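Side-chain contacts in ApRick protease (PDB 5C9F), which is a retropepsin-like protease domain of a longer, probably membrane-bound protein and probably cleaves peptide bonds as an aspartic endopeptidase: residues 54-57 with 58-61; 108-111 with 112-115. All blocks are in the same frame, centred on the assembly; numbering follows the deposited sequence.

Interaction 1. Residues 54-57 with 58-61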
# COMPACT_ATOMS: atom_id res chain seq x y z
N GLY A 54 5.88 31.00 -15.70
CA GLY A 54 4.98 32.04 -16.27
C GLY A 54 4.66 33.15 -15.29
O GLY A 54 3.79 33.94 -15.56
N PHE A 55 5.37 33.23 -14.16
CA PHE A 55 5.18 34.35 -13.26
C PHE A 55 5.81 35.62 -13.86
O PHE A 55 6.86 35.57 -14.47
CB PHE A 55 5.75 34.05 -11.91
CG PHE A 55 4.94 33.10 -11.11
CD1 PHE A 55 3.76 33.51 -10.52
CD2 PHE A 55 5.28 31.78 -11.04
CE1 PHE A 55 2.98 32.64 -9.79
CE2 PHE A 55 4.51 30.89 -10.32
CZ PHE A 55 3.34 31.30 -9.71
N ASP A 56 5.09 36.73 -13.80
CA ASP A 56 5.59 38.02 -14.27
C ASP A 56 6.16 38.69 -13.08
O ASP A 56 5.41 39.15 -12.19
CB ASP A 56 4.45 38.86 -14.88
CG ASP A 56 4.93 40.23 -15.38
OD1 ASP A 56 6.02 40.69 -14.99
OD2 ASP A 56 4.17 40.83 -16.17
N LEU A 57 7.49 38.76 -13.03
CA LEU A 57 8.16 39.19 -11.79
C LEU A 57 7.82 40.65 -11.48
O LEU A 57 7.79 41.01 -10.32
CB LEU A 57 9.67 39.06 -11.90
CG LEU A 57 10.37 37.74 -11.57
CD1 LEU A 57 9.45 36.54 -11.41
CD2 LEU A 57 11.45 37.50 -12.60
N THR A 58 7.51 41.45 -12.49
CA THR A 58 7.12 42.85 -12.25
C THR A 58 5.73 43.01 -11.61
O THR A 58 5.47 44.04 -11.01
CB THR A 58 7.13 43.69 -13.55
OG1 THR A 58 6.02 43.30 -14.39
CG2 THR A 58 8.44 43.49 -14.29
N LYS A 59 4.85 42.02 -11.75
CA LYS A 59 3.49 42.07 -11.17
C LYS A 59 3.46 41.54 -9.75
O LYS A 59 2.53 41.83 -9.01
CB LYS A 59 2.46 41.23 -11.96
CG LYS A 59 2.46 41.42 -13.46
CD LYS A 59 1.68 42.63 -13.89
CE LYS A 59 1.55 42.63 -15.40
NZ LYS A 59 0.80 43.81 -15.88
N LEU A 60 4.43 40.72 -9.40
CA LEU A 60 4.46 40.13 -8.06
C LEU A 60 4.68 41.27 -7.08
O LEU A 60 5.38 42.23 -7.38
CB LEU A 60 5.58 39.16 -7.95
CG LEU A 60 5.50 37.88 -8.78
CD1 LEU A 60 6.76 37.07 -8.56
CD2 LEU A 60 4.30 37.05 -8.38
N LYS A 61 4.06 41.20 -5.94
CA LYS A 61 4.33 42.18 -4.90
C LYS A 61 5.22 41.49 -3.85
O LYS A 61 4.87 40.44 -3.32
CB LYS A 61 3.02 42.75 -4.34
CG LYS A 61 1.89 41.75 -4.17
CD LYS A 61 0.70 42.33 -3.43
CE LYS A 61 -0.48 41.38 -3.46
NZ LYS A 61 -1.74 42.08 -3.09
O HOH W 1 7.49 43.12 -8.65
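The Phe55 ring takes an oblique contact from Leu60, whose CD2 methyl stops 4.2 Å from CD1 of Phe55; the two side chains cross at about a right angle. The other flat group, the Asp56 carboxylate, is worked much harder. Thr58 OG1 donates to Asp56 OD1 at 2.7 Å, coming from above the carboxylate plane, 37° out of it. Thr58 N gives the same oxygen a weak second bond of 3.0 Å. On the second oxygen, OD2, sits the aliphatic part of Lys59, with CG and CE each 3.3 Å away. A bend at chi2 (-82°) folds the lysine chain past the carboxylate, yet Lys59 NZ remains 4.5 Å from Asp56 OD2, too far for a salt bridge, though the opposite charges probably attract weakly.

The bond from Thr58 N to OD1 closes an Asx turn. Beyond it the main chain curls further, since Asp56 O accepts from Lys59 N and, weakly, from Leu60 N. This tight loop follows helix 47-52, which ends in a Schellman motif with Gly54, at positive phi, as its C-prime residue. Leu57 and Leu60 point the same way side by side, their CD1 methyls 4.0 Å apart. The apolar side chains face the fold: Phe55 and Leu57 rest on Ala50, while Phe55 and Leu60 reach Ile78 of strand 71-84. A water donates to both Leu57 O, at 2.7 Å, and Leu60 O, bridging the two carbonyls across the turn, while Thr58 and Lys59 stay at the surface.

Interaction 2. Residues 108-111 with 112-115; sequences MSLL and ERFK
Met108 and Glu112 meet where helix 108-111 gives out: Glu112 N donates to Met108 O at 2.9 Å, and the two side chains cross at about a right angle. Arg113 N then binds Leu110 O, and Phe114 N binds Leu111 O, the latter closing a type I turn.

The tight part is the buried side, where Leu110, Leu111 and Phe114 pack into the fold. Phe114 swings its ring beside this turn so that Leu111 O lies at the ring edge, in plane, 3.5 Å from CD1. Its ring also stands edge-to-face with Phe89 and packs on Ile85 and Leu126, while Leu110 reaches Ile92 and Leu111 touches Phe117. The helix is thereby packed between strand 88-97 and strands 116-120 and 123-131. Its start is tied by backbone bonds from Met108 to Ala40 and Ser109 to Ser41, in the segment carrying the aspartic protease signature, much as in retropepsins.

The exposed side is looser. Bends at chi2 and chi3 (-61° and -57°) curl the Met108 chain until CE is 3.6 Å from both CG and OE2 of Glu112. Arg113 runs extended from CG to NE, and its CD lies 3.9 Å from Leu110 CD1. A water donates to Leu111 O and Phe114 O. Beyond the contact, Lys115 NZ hydrogen-bonds Ala129 O of the second subunit.

At this helix C-terminus the carbonyls should favour the Arg113 guanidinium, whose edge faces Ser109 O with NE 3.7 Å away, whereas Glu112 OE1, 3.6 Å from Met108 O, probably feels mild repulsion that could raise its pKa.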
# COMPACT_ATOMS: atom_id res chain seq x y z
N MET A 108 10.26 22.03 4.38
CA MET A 108 9.53 21.13 5.25
C MET A 108 8.06 21.21 5.06
O MET A 108 7.37 20.21 5.32
CB MET A 108 9.85 21.43 6.74
CG MET A 108 11.25 21.05 7.13
SD MET A 108 11.46 19.25 6.91
CE MET A 108 10.18 18.58 7.90
N SER A 109 7.53 22.38 4.67
CA SER A 109 6.04 22.43 4.51
C SER A 109 5.53 21.43 3.45
O SER A 109 4.55 20.75 3.68
CB SER A 109 5.54 23.83 4.21
OG SER A 109 6.15 24.72 5.13
N LEU A 110 6.26 21.25 2.34
CA LEU A 110 5.88 20.22 1.37
C LEU A 110 6.31 18.81 1.88
O LEU A 110 5.54 17.83 1.78
CB LEU A 110 6.41 20.52 -0.01
CG LEU A 110 6.03 19.56 -1.17
CD1 LEU A 110 4.54 19.38 -1.35
CD2 LEU A 110 6.62 20.05 -2.48
N LEU A 111 7.52 18.69 2.39
CA LEU A 111 8.07 17.38 2.74
C LEU A 111 7.27 16.68 3.84
O LEU A 111 7.14 15.45 3.81
CB LEU A 111 9.48 17.52 3.22
CG LEU A 111 10.48 17.81 2.09
CD1 LEU A 111 11.80 18.19 2.70
CD2 LEU A 111 10.67 16.63 1.15
N GLU A 112 6.71 17.48 4.76
CA GLU A 112 5.86 16.99 5.83
C GLU A 112 4.59 16.41 5.37
O GLU A 112 3.96 15.67 6.11
CB GLU A 112 5.49 18.13 6.83
CG GLU A 112 6.58 18.37 7.81
CD GLU A 112 6.41 19.68 8.61
OE1 GLU A 112 5.42 20.44 8.38
OE2 GLU A 112 7.28 19.93 9.49
N ARG A 113 4.16 16.73 4.17
CA ARG A 113 2.93 16.18 3.67
C ARG A 113 3.05 14.74 3.19
O ARG A 113 2.02 14.05 3.02
CB ARG A 113 2.42 17.02 2.51
CG ARG A 113 2.01 18.43 2.87
CD ARG A 113 1.88 19.15 1.56
NE ARG A 113 1.41 20.51 1.73
CZ ARG A 113 0.17 20.90 1.50
NH1 ARG A 113 -0.75 20.03 1.12
NH2 ARG A 113 -0.14 22.17 1.68
N PHE A 114 4.26 14.26 2.94
CA PHE A 114 4.43 12.84 2.55
C PHE A 114 4.11 11.90 3.73
O PHE A 114 4.51 12.18 4.88
CB PHE A 114 5.85 12.55 2.13
CG PHE A 114 6.16 13.02 0.73
CD1 PHE A 114 6.55 14.30 0.51
CD2 PHE A 114 5.97 12.19 -0.35
CE1 PHE A 114 6.86 14.74 -0.77
CE2 PHE A 114 6.22 12.63 -1.64
CZ PHE A 114 6.69 13.90 -1.84
N LYS A 115 3.55 10.74 3.42
CA LYS A 115 3.27 9.72 4.45
C LYS A 115 4.56 9.39 5.19
O LYS A 115 4.55 9.22 6.40
CB LYS A 115 2.69 8.47 3.82
CG LYS A 115 2.00 7.46 4.70
CD LYS A 115 0.96 7.99 5.67
CE LYS A 115 -0.12 8.80 4.96
NZ LYS A 115 -0.78 8.02 3.89
O HOH W 2 6.69 13.56 5.62

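Going from the N terminus, the chain passes helix 47-52 and reaches interaction 1, a tight loop that turns it toward strand 64-68 and lays its apolar side on strand 71-84. Two long strands later, after strand 104-106, interaction 2 takes the chain off helix 108-111 and into strand 116-120. Each contact closes a turn within one unbroken stretch, and they follow in series, neither nesting nor crossing. The centres of interactions 1 and 2 are about 27 Å apart. Residues 54-61 belong to the outer surface, touched by no other chain of the assembly; residues 108-115 tie the signature segment and strand 88-97 to strands 116-120 and 123-131, and Lys115 alone of them reaches the second subunit.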